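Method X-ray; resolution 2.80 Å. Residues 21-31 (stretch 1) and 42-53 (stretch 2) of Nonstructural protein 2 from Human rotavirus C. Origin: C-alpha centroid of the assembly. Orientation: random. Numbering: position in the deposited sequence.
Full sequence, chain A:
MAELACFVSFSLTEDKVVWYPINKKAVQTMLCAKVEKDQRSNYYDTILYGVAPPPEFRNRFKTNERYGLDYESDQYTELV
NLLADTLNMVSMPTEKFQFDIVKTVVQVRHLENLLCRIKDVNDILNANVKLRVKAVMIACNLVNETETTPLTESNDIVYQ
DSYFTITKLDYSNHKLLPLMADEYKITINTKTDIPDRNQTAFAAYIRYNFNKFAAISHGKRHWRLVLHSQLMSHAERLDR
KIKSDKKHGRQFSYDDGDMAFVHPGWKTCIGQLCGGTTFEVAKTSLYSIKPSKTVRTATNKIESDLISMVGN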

# COMPACT_ATOMS: atom_id res chain seq x y z
N PRO A 21 -6.45 -18.80 30.81
CA PRO A 21 -6.38 -18.98 29.35
C PRO A 21 -5.19 -19.85 28.99
O PRO A 21 -4.17 -19.83 29.67
CB PRO A 21 -6.17 -17.55 28.85
CG PRO A 21 -6.73 -16.70 29.90
CD PRO A 21 -6.30 -17.38 31.16
N ILE A 22 -5.30 -20.63 27.92
CA ILE A 22 -4.18 -21.45 27.47
C ILE A 22 -3.69 -20.82 26.16
O ILE A 22 -4.48 -20.56 25.26
CB ILE A 22 -4.61 -22.90 27.21
CG1 ILE A 22 -4.87 -23.60 28.54
CG2 ILE A 22 -3.53 -23.63 26.48
CD1 ILE A 22 -5.27 -25.05 28.39
N ASN A 23 -2.39 -20.56 26.04
CA ASN A 23 -1.90 -19.93 24.83
C ASN A 23 -1.31 -20.90 23.81
O ASN A 23 -1.01 -22.06 24.14
CB ASN A 23 -0.89 -18.82 25.16
CG ASN A 23 0.42 -19.33 25.68
OD1 ASN A 23 1.20 -19.92 24.93
ND2 ASN A 23 0.67 -19.12 26.96
N LYS A 24 -1.17 -20.42 22.57
CA LYS A 24 -0.67 -21.23 21.47
C LYS A 24 0.75 -21.73 21.65
O LYS A 24 1.08 -22.82 21.21
CB LYS A 24 -0.78 -20.48 20.15
CG LYS A 24 0.17 -19.32 20.00
CD LYS A 24 -0.09 -18.58 18.70
CE LYS A 24 0.66 -17.24 18.70
NZ LYS A 24 0.32 -16.41 17.51
N LYS A 25 1.60 -20.94 22.29
CA LYS A 25 2.96 -21.43 22.48
C LYS A 25 2.90 -22.61 23.44
O LYS A 25 3.54 -23.63 23.22
CB LYS A 25 3.87 -20.33 23.03
CG LYS A 25 3.93 -19.12 22.13
CD LYS A 25 4.39 -19.48 20.73
CE LYS A 25 5.89 -19.41 20.63
NZ LYS A 25 6.34 -18.02 20.94
N ALA A 26 2.11 -22.46 24.51
CA ALA A 26 1.98 -23.55 25.46
C ALA A 26 1.64 -24.79 24.64
O ALA A 26 2.39 -25.76 24.62
CB ALA A 26 0.89 -23.24 26.43
N VAL A 27 0.51 -24.75 23.94
CA VAL A 27 0.07 -25.86 23.11
C VAL A 27 1.19 -26.37 22.19
O VAL A 27 1.44 -27.56 22.13
CB VAL A 27 -1.15 -25.46 22.25
CG1 VAL A 27 -1.57 -26.62 21.34
CG2 VAL A 27 -2.29 -25.06 23.16
N GLN A 28 1.85 -25.47 21.48
CA GLN A 28 2.92 -25.87 20.58
C GLN A 28 3.98 -26.68 21.32
O GLN A 28 4.48 -27.68 20.81
CB GLN A 28 3.55 -24.62 19.93
CG GLN A 28 4.96 -24.80 19.40
CD GLN A 28 5.43 -23.59 18.61
OE1 GLN A 28 5.06 -22.45 18.92
NE2 GLN A 28 6.26 -23.82 17.60
N THR A 29 4.30 -26.23 22.52
CA THR A 29 5.29 -26.87 23.37
C THR A 29 4.89 -28.27 23.86
O THR A 29 5.68 -29.21 23.79
CB THR A 29 5.59 -25.98 24.58
OG1 THR A 29 6.12 -24.74 24.12
CG2 THR A 29 6.59 -26.64 25.50
N MET A 30 3.67 -28.42 24.35
CA MET A 30 3.29 -29.73 24.84
C MET A 30 3.09 -30.70 23.71
O MET A 30 3.11 -31.91 23.92
CB MET A 30 2.04 -29.66 25.71
CG MET A 30 0.76 -29.84 24.98
SD MET A 30 0.33 -31.55 24.65
CE MET A 30 -1.38 -31.31 24.23
N LEU A 31 2.90 -30.20 22.49
CA LEU A 31 2.72 -31.13 21.38
C LEU A 31 4.06 -31.73 21.00
O LEU A 31 4.12 -32.84 20.46
CB LEU A 31 2.08 -30.45 20.17
CG LEU A 31 0.56 -30.24 20.16
CD1 LEU A 31 0.13 -29.63 18.83
CD2 LEU A 31 -0.14 -31.56 20.39
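Stretch 2, residues 42-53: NYYDTILYGVAP

Stretch 2 is a hairpin: strands 44-45 and 51-52 pair antiparallel (Ala 52 N to Tyr 44 O 2.7 Å, Tyr 44 N to Ala 52 O 3.2 Å), and the loop between them lies over the start of the helix, from Asn 23 to Thr 29. The backbones come closest at Ala 26 and Tyr 49, whose CA atoms lie 4.9 Å apart. Such an approach suits alanine: its small CB rests 4.1 Å from Tyr 49 CB and 4.0 Å from Ala 52 CB. Tyr 49, with the largest area covered of any residue here, fits among Asn 23, Lys 25, Ala 26 and Thr 29. Its ring presents a face to Lys 25, whose CB sits 3.2 Å from the ring centroid, while Thr 29 OG1 meets the ring edge, 3.5 Å from CD1. Asn 23 does double duty: OD1 caps the helix by accepting from Ala 26 N (2.7 Å), and ND2 donates to Tyr 49 O (2.9 Å). At Gly 50 (phi/psi 86/-156°) a CB would jam against the preceding carbonyl. Farther along, Met 30 CB packs 3.5 Å from Ala 52 CB and 3.2 Å from Tyr 44 CD2, its flexible chain carrying CE to 3.5 Å from Pro 53 O. The compact Pro 53 ring receives Ile 22 CD1 at CG (3.6 Å) and Val 27 CG2 at CD (3.9 Å).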

# COMPACT_ATOMS: atom_id res chain seq x y z
N ASN A 42 -2.64 -35.44 32.61
CA ASN A 42 -2.51 -34.26 33.47
C ASN A 42 -2.21 -33.00 32.66
O ASN A 42 -1.63 -33.06 31.57
CB ASN A 42 -1.37 -34.44 34.48
CG ASN A 42 -1.59 -35.62 35.42
OD1 ASN A 42 -2.65 -35.76 36.04
ND2 ASN A 42 -0.57 -36.46 35.55
N TYR A 43 -2.62 -31.84 33.17
CA TYR A 43 -2.32 -30.61 32.47
C TYR A 43 -0.80 -30.58 32.42
O TYR A 43 -0.15 -30.97 33.39
CB TYR A 43 -2.83 -29.39 33.24
CG TYR A 43 -4.27 -29.05 32.92
CD1 TYR A 43 -5.31 -29.80 33.43
CD2 TYR A 43 -4.58 -27.97 32.11
CE1 TYR A 43 -6.63 -29.49 33.13
CE2 TYR A 43 -5.89 -27.65 31.80
CZ TYR A 43 -6.91 -28.41 32.32
OH TYR A 43 -8.22 -28.08 32.06
N TYR A 44 -0.25 -30.13 31.30
CA TYR A 44 1.19 -30.08 31.12
C TYR A 44 1.85 -28.73 31.38
O TYR A 44 1.47 -27.72 30.80
CB TYR A 44 1.54 -30.52 29.71
CG TYR A 44 3.01 -30.51 29.44
CD1 TYR A 44 3.84 -31.43 30.07
CD2 TYR A 44 3.58 -29.58 28.57
CE1 TYR A 44 5.20 -31.45 29.83
CE2 TYR A 44 4.96 -29.59 28.32
CZ TYR A 44 5.76 -30.53 28.97
OH TYR A 44 7.10 -30.59 28.75
N ASP A 45 2.87 -28.72 32.24
CA ASP A 45 3.55 -27.47 32.51
C ASP A 45 4.69 -27.23 31.53
O ASP A 45 5.68 -27.95 31.49
CB ASP A 45 4.05 -27.41 33.95
CG ASP A 45 4.68 -26.08 34.28
OD1 ASP A 45 4.35 -25.10 33.58
OD2 ASP A 45 5.50 -26.01 35.22
N THR A 46 4.51 -26.19 30.74
CA THR A 46 5.42 -25.75 29.70
C THR A 46 6.62 -24.95 30.24
O THR A 46 7.60 -24.70 29.52
CB THR A 46 4.61 -24.90 28.69
OG1 THR A 46 4.06 -25.76 27.70
CG2 THR A 46 5.44 -23.86 28.05
N ILE A 47 6.53 -24.58 31.51
CA ILE A 47 7.58 -23.80 32.15
C ILE A 47 7.65 -22.40 31.52
O ILE A 47 7.30 -21.41 32.16
CB ILE A 47 8.95 -24.48 32.05
CG1 ILE A 47 8.83 -25.94 32.50
CG2 ILE A 47 9.95 -23.78 32.94
CD1 ILE A 47 10.12 -26.70 32.49
N LEU A 48 8.07 -22.31 30.28
CA LEU A 48 8.16 -21.00 29.66
C LEU A 48 6.83 -20.32 29.24
O LEU A 48 6.72 -19.09 29.24
CB LEU A 48 9.07 -21.07 28.44
CG LEU A 48 10.51 -21.48 28.73
CD1 LEU A 48 11.34 -21.37 27.45
CD2 LEU A 48 11.06 -20.57 29.82
N TYR A 49 5.81 -21.12 28.90
CA TYR A 49 4.54 -20.55 28.44
C TYR A 49 3.31 -20.91 29.25
O TYR A 49 2.19 -20.81 28.76
CB TYR A 49 4.29 -20.94 26.98
CG TYR A 49 5.37 -20.51 26.02
CD1 TYR A 49 6.08 -21.45 25.29
CD2 TYR A 49 5.67 -19.16 25.83
CE1 TYR A 49 7.07 -21.08 24.39
CE2 TYR A 49 6.66 -18.77 24.92
CZ TYR A 49 7.36 -19.74 24.20
OH TYR A 49 8.35 -19.40 23.31
N GLY A 50 3.51 -21.31 30.49
CA GLY A 50 2.36 -21.65 31.31
C GLY A 50 1.88 -23.08 31.14
O GLY A 50 2.62 -23.96 30.73
N VAL A 51 0.61 -23.29 31.45
CA VAL A 51 0.01 -24.60 31.37
C VAL A 51 -0.65 -24.93 30.05
O VAL A 51 -1.51 -24.18 29.59
CB VAL A 51 -1.03 -24.76 32.51
CG1 VAL A 51 -1.72 -26.11 32.41
CG2 VAL A 51 -0.33 -24.60 33.84
N ALA A 52 -0.26 -26.06 29.47
CA ALA A 52 -0.83 -26.54 28.22
C ALA A 52 -1.87 -27.60 28.55
O ALA A 52 -1.99 -28.05 29.69
CB ALA A 52 0.25 -27.11 27.37
N PRO A 53 -2.66 -28.02 27.56
CA PRO A 53 -3.68 -29.04 27.79
C PRO A 53 -3.11 -30.43 28.03
O PRO A 53 -1.98 -30.73 27.62
CB PRO A 53 -4.50 -29.00 26.52
CG PRO A 53 -4.29 -27.62 26.02
CD PRO A 53 -2.84 -27.41 26.23